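Local coordinates for protein putative secreted glycosylhydrolase (PDB 3IMM) that probably acts as a glycoside hydrolase of the 3-keto-disaccharide hydrolase family, although its substrate is not established, at residues A[23-26]-A[31-34]; A[98-103]-A[111-116]; A[105-110]-A[169-174]; A[120-125]-A[192-197]; A[155-158]-A[162-165]. One frame throughout, in Å; residues are numbered along the deposited sequence.

Contact 1: A[23-26]-A[31-34]; sequences EVWS and VLGA
The indole of Trp-25 lies over the methyl group of Ala-34. Ala-34 CB sits above the centre of the six-membered ring, 3.5 Å from its centroid and 6° off the ring normal, which makes a CH-pi contact. Leu-32 meets the same six-membered ring from another direction. Its side chain crosses that of Trp-25 at about a right angle, and Leu-32 CG comes within 3.7 Å of Trp-25 CE3. The branch carbons CD1 and CD2 of Leu-32 pack against this same corner of the indole. Trp-25 CG stands beside the backbone N, anti to the carbonyl carbon (chi1 -77°), and this torsion lets the ring reach across to the neighbouring strand. The two strands, 25-28 and 31-34, form a small antiparallel beta hairpin. Trp-25 and Ala-34 are a non-hydrogen-bonded pair with side chains on one face. Ser-26 and Gly-33 are the adjacent hydrogen-bonded pair. Ser-26 N donates to Gly-33 O at 3.1 Å, and Gly-33 N donates back to Ser-26 O at 3.0 Å. Where the hairpin opens, Val-24 O receives a CA-H...O contact from Ala-34 CA at 3.1 Å. The rotation of the indole is also fixed from outside, because Trp-25 NE1 donates to Glu-38 O. Replacing Trp-25 with an alanine would probably leave Glu-38 O without this donor and open a gap beside Ala-34 and Leu-32. The indole also packs on Phe-193 of strand 191-200 and on Leu-182 of strand 179-182.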
# COMPACT_ATOMS: atom_id res chain seq x y z
N GLU A 23 20.54 -3.12 -5.67
CA GLU A 23 20.40 -3.26 -7.12
C GLU A 23 18.94 -3.21 -7.55
O GLU A 23 18.65 -3.20 -8.75
CB GLU A 23 21.09 -4.57 -7.61
CG GLU A 23 22.55 -4.68 -7.20
CD GLU A 23 23.40 -3.47 -7.66
OE1 GLU A 23 23.54 -3.31 -8.90
OE2 GLU A 23 23.95 -2.68 -6.78
N VAL A 24 18.01 -3.22 -6.60
CA VAL A 24 16.61 -3.13 -6.92
C VAL A 24 16.13 -1.71 -6.58
O VAL A 24 15.53 -1.03 -7.40
CB VAL A 24 15.81 -4.21 -6.17
CG1 VAL A 24 14.26 -4.16 -6.50
CG2 VAL A 24 16.39 -5.58 -6.49
N TRP A 25 16.42 -1.27 -5.36
CA TRP A 25 15.81 -0.05 -4.84
C TRP A 25 16.84 1.01 -4.68
O TRP A 25 17.90 0.75 -4.13
CB TRP A 25 15.19 -0.32 -3.48
CG TRP A 25 13.88 -1.04 -3.58
CD1 TRP A 25 13.69 -2.36 -3.48
CD2 TRP A 25 12.60 -0.45 -3.81
NE1 TRP A 25 12.36 -2.66 -3.63
CE2 TRP A 25 11.67 -1.49 -3.85
CE3 TRP A 25 12.15 0.86 -3.97
CZ2 TRP A 25 10.30 -1.27 -4.02
CZ3 TRP A 25 10.80 1.08 -4.17
CH2 TRP A 25 9.88 0.02 -4.18
N SER A 26 16.50 2.21 -5.13
CA SER A 26 17.41 3.36 -5.00
C SER A 26 16.66 4.69 -5.04
O SER A 26 15.56 4.82 -5.60
CB SER A 26 18.48 3.32 -6.10
OG SER A 26 17.92 3.65 -7.34
N VAL A 31 13.83 10.78 -4.91
CA VAL A 31 12.62 10.04 -5.33
C VAL A 31 13.02 8.56 -5.37
O VAL A 31 14.02 8.21 -5.99
CB VAL A 31 12.13 10.55 -6.69
CG1 VAL A 31 10.93 9.70 -7.25
CG2 VAL A 31 11.77 12.03 -6.57
N LEU A 32 12.28 7.73 -4.63
CA LEU A 32 12.54 6.33 -4.48
C LEU A 32 11.88 5.55 -5.61
O LEU A 32 10.73 5.77 -5.94
CB LEU A 32 12.01 5.84 -3.11
CG LEU A 32 12.22 4.36 -2.72
CD1 LEU A 32 13.71 4.01 -2.53
CD2 LEU A 32 11.42 4.00 -1.46
N GLY A 33 12.61 4.61 -6.20
CA GLY A 33 12.01 3.70 -7.19
C GLY A 33 12.76 2.40 -7.24
O GLY A 33 13.84 2.28 -6.66
N ALA A 34 12.20 1.46 -7.98
CA ALA A 34 12.67 0.09 -8.06
C ALA A 34 12.84 -0.27 -9.54
O ALA A 34 12.06 0.15 -10.38
CB ALA A 34 11.65 -0.85 -7.41

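Contact 2: A[98-103]-A[111-116]; sequences YEKCGA and VQDKVV
Lys-100 with Asp-113, and Cys-101 with Val-116, form a sparse contact within the long loop that joins strands 80-85 and 122-130. No direct hydrogen bond crosses it. A type II beta turn, Lys-100 to Ala-103, with Gly-102 at its third position, presents Lys-100 and Cys-101 to segment 111-116. The side chains of Lys-100 and Asp-113 lie side by side and point the same way. Their charged atoms stay apart, with Lys-100 NZ 4.4 Å from Asp-113 OD2, beyond a salt bridge. A water donates to Asp-113 OD2 at 2.7 Å and accepts only a weak bond from Lys-100 NZ. The firmer partner of this ammonium is Asn-94 O. A second water ties the backbones, donating to Cys-101 O and to Gln-112 O. Deeper in, the thiol of Cys-101 packs on Val-116, with SG 3.9 Å from Val-116 CB. Both residues also touch Phe-55 of strand 49-57. Asp-87 joins the segments with its carboxylate, taking Cys-101 N on OD1 and Lys-114 N on OD2. Two arms of the long loop are thus pinned side by side through Asp-87 and the waters, next to Gln-83 of the sodium site, whose side chain bonds to Glu-99 O.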
# COMPACT_ATOMS: atom_id res chain seq x y z
N TYR A 98 -11.85 -3.22 -5.46
CA TYR A 98 -10.65 -3.39 -4.60
C TYR A 98 -9.32 -3.31 -5.36
O TYR A 98 -8.24 -3.44 -4.76
CB TYR A 98 -10.74 -4.67 -3.75
CG TYR A 98 -10.76 -6.04 -4.48
CD1 TYR A 98 -9.84 -6.36 -5.47
CD2 TYR A 98 -11.65 -7.05 -4.07
CE1 TYR A 98 -9.83 -7.63 -6.10
CE2 TYR A 98 -11.66 -8.31 -4.70
CZ TYR A 98 -10.73 -8.59 -5.70
OH TYR A 98 -10.72 -9.82 -6.28
N GLU A 99 -9.40 -3.09 -6.67
CA GLU A 99 -8.23 -2.85 -7.52
C GLU A 99 -7.98 -1.37 -7.76
O GLU A 99 -6.97 -1.01 -8.33
CB GLU A 99 -8.36 -3.55 -8.86
CG GLU A 99 -8.56 -5.03 -8.73
CD GLU A 99 -8.66 -5.72 -10.08
OE1 GLU A 99 -9.36 -5.20 -10.99
OE2 GLU A 99 -8.03 -6.79 -10.20
N LYS A 100 -8.85 -0.50 -7.27
CA LYS A 100 -8.73 0.93 -7.46
C LYS A 100 -7.76 1.56 -6.48
O LYS A 100 -7.49 1.00 -5.41
CB LYS A 100 -10.09 1.61 -7.29
CG LYS A 100 -11.17 1.07 -8.20
CD LYS A 100 -10.74 1.03 -9.65
CE LYS A 100 -11.91 0.59 -10.54
NZ LYS A 100 -11.42 0.22 -11.87
N CYS A 101 -7.29 2.75 -6.82
CA CYS A 101 -6.27 3.41 -6.00
C CYS A 101 -6.85 3.78 -4.64
O CYS A 101 -7.93 4.37 -4.57
CB CYS A 101 -5.74 4.64 -6.72
SG CYS A 101 -4.24 5.25 -6.01
N GLY A 102 -6.14 3.39 -3.57
CA GLY A 102 -6.56 3.62 -2.19
C GLY A 102 -7.49 2.53 -1.66
O GLY A 102 -7.89 2.59 -0.53
N ALA A 103 -7.80 1.52 -2.46
CA ALA A 103 -8.50 0.38 -1.95
C ALA A 103 -7.60 -0.45 -1.03
O ALA A 103 -6.38 -0.35 -1.08
CB ALA A 103 -9.01 -0.48 -3.07
N VAL A 111 -14.32 4.57 -2.04
CA VAL A 111 -15.68 5.09 -2.20
C VAL A 111 -15.82 5.86 -3.52
O VAL A 111 -16.90 5.86 -4.13
CB VAL A 111 -16.22 5.91 -0.98
CG1 VAL A 111 -16.54 4.94 0.21
CG2 VAL A 111 -15.31 7.05 -0.56
N GLN A 112 -14.74 6.49 -3.99
CA GLN A 112 -14.74 7.07 -5.34
C GLN A 112 -13.48 6.62 -6.01
O GLN A 112 -12.48 6.40 -5.33
CB GLN A 112 -14.76 8.60 -5.36
CG GLN A 112 -15.03 9.35 -4.04
CD GLN A 112 -14.58 10.85 -4.09
OE1 GLN A 112 -14.36 11.50 -3.05
NE2 GLN A 112 -14.42 11.38 -5.32
N ASP A 113 -13.51 6.49 -7.33
CA ASP A 113 -12.25 6.25 -8.05
C ASP A 113 -11.94 7.50 -8.86
O ASP A 113 -12.71 8.48 -8.87
CB ASP A 113 -12.25 4.96 -8.92
CG ASP A 113 -13.09 5.09 -10.22
OD1 ASP A 113 -14.09 5.88 -10.22
OD2 ASP A 113 -12.73 4.40 -11.22
N LYS A 114 -10.78 7.43 -9.51
CA LYS A 114 -10.18 8.53 -10.21
C LYS A 114 -10.06 9.75 -9.28
O LYS A 114 -10.09 10.90 -9.72
CB LYS A 114 -10.97 8.81 -11.48
CG LYS A 114 -11.02 7.65 -12.44
CD LYS A 114 -11.70 8.08 -13.76
CE LYS A 114 -11.80 6.93 -14.73
NZ LYS A 114 -11.94 7.44 -16.12
N VAL A 115 -9.85 9.49 -8.00
CA VAL A 115 -9.23 10.48 -7.10
C VAL A 115 -7.71 10.59 -7.38
O VAL A 115 -7.10 11.63 -7.20
CB VAL A 115 -9.54 10.14 -5.65
CG1 VAL A 115 -8.85 11.12 -4.69
CG2 VAL A 115 -11.10 10.10 -5.47
N VAL A 116 -7.10 9.50 -7.81
CA VAL A 116 -5.71 9.50 -8.20
C VAL A 116 -5.61 10.39 -9.42
O VAL A 116 -6.51 10.45 -10.25
CB VAL A 116 -5.18 8.06 -8.50
CG1 VAL A 116 -5.88 7.46 -9.71
CG2 VAL A 116 -3.66 8.07 -8.71
O HOH W 1 -11.09 3.36 -13.11
O HOH W 2 -9.79 6.38 -4.82

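Contact 3: A[105-110]-A[169-174]; sequences YGHLGA and KPFAEL
His-107 and Phe-171 stack face to face. The ring centroids are 3.7 Å apart and the planes are 15° from parallel. His-107 NE2 lies over one face of the phenyl ring, offset toward its rim on the CE1 and CZ side. The side chains themselves cross at about a right angle, so the two rings enter the stack from different directions. His-107 CG is beside the backbone N (chi1 -67°), which swings the imidazole toward Phe-171. The edge of the imidazole is held on both nitrogens. His-107 ND1 donates to Tyr-105 O at 2.8 Å, with the oxygen close to the ring plane and the bond nearly straight at 168°. At the other nitrogen, a water lies in the ring plane 2.8 Å from His-107 NE2. The same water donates to Lys-169 O at 2.7 Å, so it links the histidine to the other segment. A short 3-10 segment, 171-173, carries the phenyl ring. It is closed by bonds from Glu-173 N to Pro-170 O and from Leu-174 N to Phe-171 O. Further out, Trp-151 touches both rings, its plane inclined at about 55° to that of His-107. Met-146 of strand 141-147 packs on His-107, and Val-80 of strand 80-85 packs on Phe-171. The contact therefore joins two loops that are distant in sequence. Its chemistry divides between face and edge: the stack buries the imidazole face against an apolar ring, while a carbonyl and a water engage the two nitrogens of this buried histidine and would fix the rotation of the ring.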
# COMPACT_ATOMS: atom_id res chain seq x y z
N TYR A 105 -6.48 -3.89 -1.10
CA TYR A 105 -6.43 -4.77 -2.23
C TYR A 105 -7.05 -6.10 -1.87
O TYR A 105 -6.74 -6.68 -0.83
CB TYR A 105 -5.02 -5.02 -2.78
CG TYR A 105 -5.07 -6.03 -3.88
CD1 TYR A 105 -5.53 -5.66 -5.13
CD2 TYR A 105 -4.78 -7.39 -3.66
CE1 TYR A 105 -5.68 -6.59 -6.15
CE2 TYR A 105 -4.93 -8.32 -4.67
CZ TYR A 105 -5.35 -7.90 -5.92
OH TYR A 105 -5.49 -8.78 -6.95
N GLY A 106 -7.92 -6.56 -2.74
CA GLY A 106 -8.61 -7.85 -2.54
C GLY A 106 -9.71 -7.91 -1.50
O GLY A 106 -10.38 -8.97 -1.35
N HIS A 107 -9.96 -6.78 -0.82
CA HIS A 107 -10.79 -6.75 0.39
C HIS A 107 -11.87 -5.66 0.45
O HIS A 107 -12.99 -5.92 0.94
CB HIS A 107 -9.89 -6.70 1.63
CG HIS A 107 -9.10 -7.95 1.82
ND1 HIS A 107 -7.90 -8.19 1.17
CD2 HIS A 107 -9.37 -9.07 2.54
CE1 HIS A 107 -7.46 -9.39 1.51
NE2 HIS A 107 -8.34 -9.94 2.34
N LEU A 108 -11.54 -4.45 0.01
CA LEU A 108 -12.43 -3.31 0.15
C LEU A 108 -12.14 -2.24 -0.89
O LEU A 108 -11.00 -1.78 -1.03
CB LEU A 108 -12.29 -2.72 1.58
CG LEU A 108 -13.19 -1.53 1.91
CD1 LEU A 108 -14.71 -1.97 1.97
CD2 LEU A 108 -12.70 -0.87 3.20
N GLY A 109 -13.18 -1.84 -1.61
CA GLY A 109 -13.09 -0.79 -2.61
C GLY A 109 -12.96 0.60 -2.00
O GLY A 109 -13.28 0.81 -0.82
N ALA A 110 -12.51 1.54 -2.83
CA ALA A 110 -12.52 2.96 -2.47
C ALA A 110 -13.93 3.49 -2.72
O ALA A 110 -14.68 2.89 -3.49
CB ALA A 110 -11.48 3.73 -3.27
N LYS A 169 -6.13 -15.67 4.60
CA LYS A 169 -6.18 -15.49 6.05
C LYS A 169 -7.19 -14.41 6.40
O LYS A 169 -7.03 -13.28 5.92
CB LYS A 169 -4.80 -15.12 6.60
CG LYS A 169 -3.75 -16.16 6.26
CD LYS A 169 -2.66 -16.18 7.30
CE LYS A 169 -1.55 -17.16 6.93
NZ LYS A 169 -0.48 -17.16 7.98
N PRO A 170 -8.23 -14.75 7.20
CA PRO A 170 -9.27 -13.77 7.55
C PRO A 170 -8.65 -12.52 8.19
O PRO A 170 -7.87 -12.63 9.14
CB PRO A 170 -10.14 -14.52 8.57
CG PRO A 170 -9.93 -15.93 8.28
CD PRO A 170 -8.49 -16.05 7.84
N PHE A 171 -8.97 -11.35 7.66
CA PHE A 171 -8.40 -10.11 8.21
C PHE A 171 -8.81 -9.84 9.65
O PHE A 171 -8.08 -9.17 10.37
CB PHE A 171 -8.68 -8.90 7.29
CG PHE A 171 -7.65 -8.73 6.16
CD1 PHE A 171 -6.84 -9.77 5.74
CD2 PHE A 171 -7.56 -7.52 5.49
CE1 PHE A 171 -5.91 -9.60 4.69
CE2 PHE A 171 -6.63 -7.35 4.46
CZ PHE A 171 -5.82 -8.39 4.06
N ALA A 172 -9.96 -10.38 10.10
CA ALA A 172 -10.37 -10.28 11.49
C ALA A 172 -9.40 -10.91 12.47
O ALA A 172 -9.42 -10.55 13.65
CB ALA A 172 -11.78 -10.85 11.69
N GLU A 173 -8.56 -11.82 12.01
CA GLU A 173 -7.63 -12.51 12.91
C GLU A 173 -6.17 -12.14 12.58
O GLU A 173 -5.24 -12.70 13.15
CB GLU A 173 -7.84 -14.03 12.84
CG GLU A 173 -9.22 -14.52 12.39
CD GLU A 173 -10.34 -14.36 13.42
OE1 GLU A 173 -10.06 -14.05 14.60
OE2 GLU A 173 -11.52 -14.56 13.03
N LEU A 174 -5.99 -11.20 11.65
CA LEU A 174 -4.66 -10.71 11.32
C LEU A 174 -4.14 -9.80 12.46
O LEU A 174 -4.91 -8.98 13.02
CB LEU A 174 -4.70 -9.97 9.97
CG LEU A 174 -3.81 -10.52 8.84
CD1 LEU A 174 -3.99 -11.96 8.58
CD2 LEU A 174 -4.02 -9.72 7.61
O HOH W 3 -8.08 -12.47 3.52

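Contact 4: A[120-125]-A[192-197]; sequences GEWNHM and WFRNIK
Stacking carries this contact, with the guanidinium of Arg-194 lying flat on the indole of Trp-122. The planes are 11° apart and the centres of the two groups are 3.7 Å from each other. Arg-194 CZ is over the five-membered ring, which makes a cation-pi interaction. Arg-194 NH2 comes nearest to the root of the indole, 3.4 Å from Trp-122 CG, and NH1 lies over the CE2 and NE1 side. The arginine chain, extended from CG to NE, passes over the indole from the CZ3 and CH2 end toward CB, carrying CD over the six-membered ring. Arg-194 CD makes a CH-pi contact there, 4.0 Å from the centroid of that ring of Trp-122. Apolar packing follows at the far end of the indole, where Trp-122 CH2 meets Trp-192 CB at 3.8 Å. Val-31 of the 31-34 strand packs on both tryptophans. Polar bonds hold the guanidinium in place. A water donates to Asn-123 O and accepts from Arg-194 NH2, at 3.0 Å from that nitrogen. Arg-194 NE makes a salt bridge to Asp-54 OD2. A serine in place of Trp-122 would probably leave the guanidinium without its flat support, free to turn about its salt bridge. The two segments are not neighbours in the sheet. Strand 49-57, which bears Asp-54, runs between them, and the axes of 122-125 and 192-197 approach to 8.9 Å. This is a stack of side chains across an intervening strand, on one face of an antiparallel sheet, consistent with the concanavalin-like beta-sandwich of the family.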
# COMPACT_ATOMS: atom_id res chain seq x y z
N GLY A 120 2.04 10.68 -14.27
CA GLY A 120 3.00 11.81 -14.27
C GLY A 120 2.70 13.00 -13.38
O GLY A 120 3.51 13.94 -13.31
N GLU A 121 1.56 12.96 -12.68
CA GLU A 121 1.20 14.00 -11.71
C GLU A 121 1.44 13.45 -10.33
O GLU A 121 1.14 12.30 -10.11
CB GLU A 121 -0.28 14.34 -11.80
CG GLU A 121 -0.74 14.97 -13.10
CD GLU A 121 0.08 16.18 -13.48
OE1 GLU A 121 0.35 17.01 -12.58
OE2 GLU A 121 0.45 16.31 -14.67
N TRP A 122 1.94 14.27 -9.41
CA TRP A 122 2.23 13.78 -8.07
C TRP A 122 0.98 13.66 -7.24
O TRP A 122 0.10 14.51 -7.28
CB TRP A 122 3.32 14.60 -7.35
CG TRP A 122 4.69 14.20 -7.79
CD1 TRP A 122 5.40 14.76 -8.80
CD2 TRP A 122 5.47 13.10 -7.31
NE1 TRP A 122 6.57 14.10 -8.97
CE2 TRP A 122 6.66 13.09 -8.06
CE3 TRP A 122 5.30 12.14 -6.32
CZ2 TRP A 122 7.67 12.14 -7.85
CZ3 TRP A 122 6.29 11.18 -6.13
CH2 TRP A 122 7.47 11.19 -6.88
N ASN A 123 0.91 12.55 -6.51
CA ASN A 123 -0.17 12.28 -5.57
C ASN A 123 0.33 12.28 -4.14
O ASN A 123 1.54 12.13 -3.87
CB ASN A 123 -0.80 10.91 -5.82
CG ASN A 123 -1.35 10.78 -7.20
OD1 ASN A 123 -2.52 11.06 -7.45
ND2 ASN A 123 -0.49 10.38 -8.12
N HIS A 124 -0.61 12.41 -3.20
CA HIS A 124 -0.29 12.27 -1.79
C HIS A 124 -1.29 11.32 -1.15
O HIS A 124 -2.48 11.34 -1.49
CB HIS A 124 -0.26 13.63 -1.07
CG HIS A 124 0.05 13.51 0.38
ND1 HIS A 124 -0.94 13.45 1.34
CD2 HIS A 124 1.22 13.29 1.01
CE1 HIS A 124 -0.37 13.28 2.52
NE2 HIS A 124 0.93 13.19 2.35
N MSE A 125 -0.79 10.45 -0.28
CA MSE A 125 -1.61 9.48 0.42
C MSE A 125 -1.16 9.42 1.88
O MSE A 125 0.03 9.40 2.17
CB MSE A 125 -1.50 8.09 -0.23
CG MSE A 125 -2.15 6.98 0.56
SE MSE A 125 -1.94 5.25 -0.34
CE MSE A 125 -3.28 5.57 -1.61
N TRP A 192 6.89 5.92 -8.75
CA TRP A 192 7.87 6.71 -8.03
C TRP A 192 7.31 7.12 -6.69
O TRP A 192 6.15 7.54 -6.60
CB TRP A 192 8.20 7.97 -8.83
CG TRP A 192 8.85 7.72 -10.17
CD1 TRP A 192 10.17 7.66 -10.42
CD2 TRP A 192 8.20 7.52 -11.44
NE1 TRP A 192 10.41 7.45 -11.76
CE2 TRP A 192 9.21 7.36 -12.41
CE3 TRP A 192 6.86 7.45 -11.85
CZ2 TRP A 192 8.93 7.13 -13.76
CZ3 TRP A 192 6.59 7.24 -13.19
CH2 TRP A 192 7.63 7.08 -14.13
N PHE A 193 8.16 7.05 -5.65
CA PHE A 193 7.77 7.50 -4.33
C PHE A 193 8.66 8.62 -3.78
O PHE A 193 9.86 8.74 -4.12
CB PHE A 193 7.81 6.36 -3.33
CG PHE A 193 7.08 5.12 -3.76
CD1 PHE A 193 5.75 4.93 -3.46
CD2 PHE A 193 7.78 4.10 -4.44
CE1 PHE A 193 5.13 3.77 -3.82
CE2 PHE A 193 7.17 2.94 -4.81
CZ PHE A 193 5.83 2.77 -4.50
N ARG A 194 8.08 9.42 -2.90
CA ARG A 194 8.85 10.42 -2.18
C ARG A 194 8.18 10.90 -0.92
O ARG A 194 7.01 10.63 -0.68
CB ARG A 194 9.24 11.62 -3.04
CG ARG A 194 8.13 12.45 -3.35
CD ARG A 194 8.52 13.78 -4.02
NE ARG A 194 7.23 14.44 -4.08
CZ ARG A 194 6.81 15.30 -4.98
NH1 ARG A 194 7.59 15.72 -5.94
NH2 ARG A 194 5.55 15.76 -4.88
N ASN A 195 8.96 11.58 -0.10
CA ASN A 195 8.48 12.06 1.19
C ASN A 195 7.75 10.95 1.97
O ASN A 195 6.70 11.19 2.51
CB ASN A 195 7.55 13.27 0.98
CG ASN A 195 8.29 14.48 0.50
OD1 ASN A 195 9.31 14.83 1.07
ND2 ASN A 195 7.76 15.14 -0.53
N ILE A 196 8.34 9.77 2.06
CA ILE A 196 7.77 8.66 2.81
C ILE A 196 8.16 8.83 4.27
O ILE A 196 9.36 8.74 4.64
CB ILE A 196 8.21 7.32 2.30
CG1 ILE A 196 8.13 7.27 0.78
CG2 ILE A 196 7.37 6.20 2.89
CD1 ILE A 196 9.03 6.22 0.19
N LYS A 197 7.16 9.07 5.10
CA LYS A 197 7.34 9.39 6.50
C LYS A 197 6.25 8.82 7.39
O LYS A 197 5.17 8.44 6.94
CB LYS A 197 7.44 10.91 6.71
CG LYS A 197 6.23 11.73 6.17
CD LYS A 197 6.54 13.19 6.23
CE LYS A 197 5.28 14.09 6.27
NZ LYS A 197 5.71 15.53 6.31
O HOH W 4 2.95 14.83 -3.83

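Contact 5: A[155-158]-A[162-165]; sequences TKNP and DIPS
A tight excursion of the loop between strands 141-147 and 179-182 is closed here by a single backbone bridge, between Lys-156 and Asp-162. The bridging bond runs from Ile-163 N to Thr-155 O at 2.8 Å. It is nearly straight at the hydrogen (165°), but the donor sits well above the carbonyl plane, 53° out of it. The same oxygen, Thr-155 O, also receives a CA-H...O contact from Asp-162 CA at 3.4 Å. Among the side chains, Ile-163 packs obliquely across Asn-157. Its CG1 lies 3.2 Å from Asn-157 OD1. Its terminal methyl, CD1, covers the backbone at Lys-156 N, at 3.6 Å. With CG1 beside the backbone N (chi1 -64°), this longer branch of Ile-163 extends toward the other arm. The amide of Asn-157 is held by partners outside the two segments. Asn-157 ND2 donates to Ser-161 OG and to Gly-106 O, while OD1 accepts from Trp-151 NE1. Both Asn-157 and Ile-163 also touch His-107. The chemistry is thus mixed: an aliphatic chain leans over the OD1 side of a buried amide, and that amide has both its oxygen and its nitrogen engaged, which is consistent with a fixed rotation of the group.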
# COMPACT_ATOMS: atom_id res chain seq x y z
N THR A 155 -12.48 -15.88 2.40
CA THR A 155 -12.89 -16.17 1.02
C THR A 155 -13.91 -15.15 0.46
O THR A 155 -13.99 -14.93 -0.78
CB THR A 155 -13.40 -17.64 0.88
OG1 THR A 155 -14.55 -17.85 1.70
CG2 THR A 155 -12.36 -18.69 1.32
N LYS A 156 -14.69 -14.51 1.33
CA LYS A 156 -15.71 -13.58 0.88
C LYS A 156 -15.67 -12.27 1.65
O LYS A 156 -15.53 -12.26 2.87
CB LYS A 156 -17.09 -14.24 0.98
CG LYS A 156 -18.14 -13.58 0.10
CD LYS A 156 -19.51 -14.29 0.19
CE LYS A 156 -20.59 -13.38 -0.31
NZ LYS A 156 -21.94 -13.97 -0.38
N ASN A 157 -15.75 -11.16 0.92
CA ASN A 157 -15.66 -9.82 1.51
C ASN A 157 -17.01 -9.37 2.00
O ASN A 157 -18.04 -9.79 1.45
CB ASN A 157 -15.16 -8.81 0.48
CG ASN A 157 -13.69 -8.96 0.17
OD1 ASN A 157 -12.85 -8.99 1.08
ND2 ASN A 157 -13.37 -9.06 -1.13
N PRO A 158 -17.03 -8.48 3.00
CA PRO A 158 -18.30 -7.91 3.42
C PRO A 158 -19.13 -7.30 2.29
O PRO A 158 -20.35 -7.29 2.36
CB PRO A 158 -17.87 -6.82 4.42
CG PRO A 158 -16.61 -7.30 4.98
CD PRO A 158 -15.91 -7.95 3.80
N ASP A 162 -15.49 -12.02 -4.01
CA ASP A 162 -14.63 -13.11 -3.54
C ASP A 162 -13.22 -12.57 -3.32
O ASP A 162 -12.75 -11.78 -4.12
CB ASP A 162 -14.65 -14.34 -4.46
CG ASP A 162 -14.18 -14.03 -5.85
OD1 ASP A 162 -14.91 -13.30 -6.54
OD2 ASP A 162 -13.10 -14.53 -6.27
N ILE A 163 -12.59 -13.01 -2.23
CA ILE A 163 -11.20 -12.70 -1.93
C ILE A 163 -10.31 -13.61 -2.77
O ILE A 163 -10.53 -14.82 -2.80
CB ILE A 163 -10.88 -12.91 -0.41
CG1 ILE A 163 -11.71 -11.91 0.47
CG2 ILE A 163 -9.38 -12.74 -0.17
CD1 ILE A 163 -11.93 -12.35 1.91
N PRO A 164 -9.28 -13.04 -3.44
CA PRO A 164 -8.40 -13.89 -4.25
C PRO A 164 -7.87 -15.07 -3.46
O PRO A 164 -7.58 -14.95 -2.26
CB PRO A 164 -7.28 -12.96 -4.63
CG PRO A 164 -7.86 -11.62 -4.60
CD PRO A 164 -8.88 -11.63 -3.49
N SER A 165 -7.76 -16.22 -4.12
CA SER A 165 -7.36 -17.44 -3.46
C SER A 165 -6.03 -17.31 -2.71
O SER A 165 -5.83 -17.94 -1.68
CB SER A 165 -7.32 -18.54 -4.47
OG SER A 165 -6.85 -19.72 -3.86

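Overall arrangement
Contacts 3 and 5 lie close together, with centres 8 Å apart. Contact 5 is nested within the loop that contact 3 closes, and a probable hydrogen bond from Asn-157 ND2 to Gly-106 O ties them. Contact 3 is fully buried and aromatic, whereas contact 5, farther from the centre of the chain, has exposed residues and a single backbone bridge. Contacts 1, 2 and 4 are partly buried. Contact 2 lies in the same long loop as segment 105-110 of contact 3 and relies more on waters. Contacts 1 and 4 touch through Leu-32 N and Phe-193 O. Contact 1 holds neighbouring strands by backbone bonds and an indole over a methyl, while contact 4 spans an intervening strand mainly through a cation-pi stack, with no direct hydrogen bond.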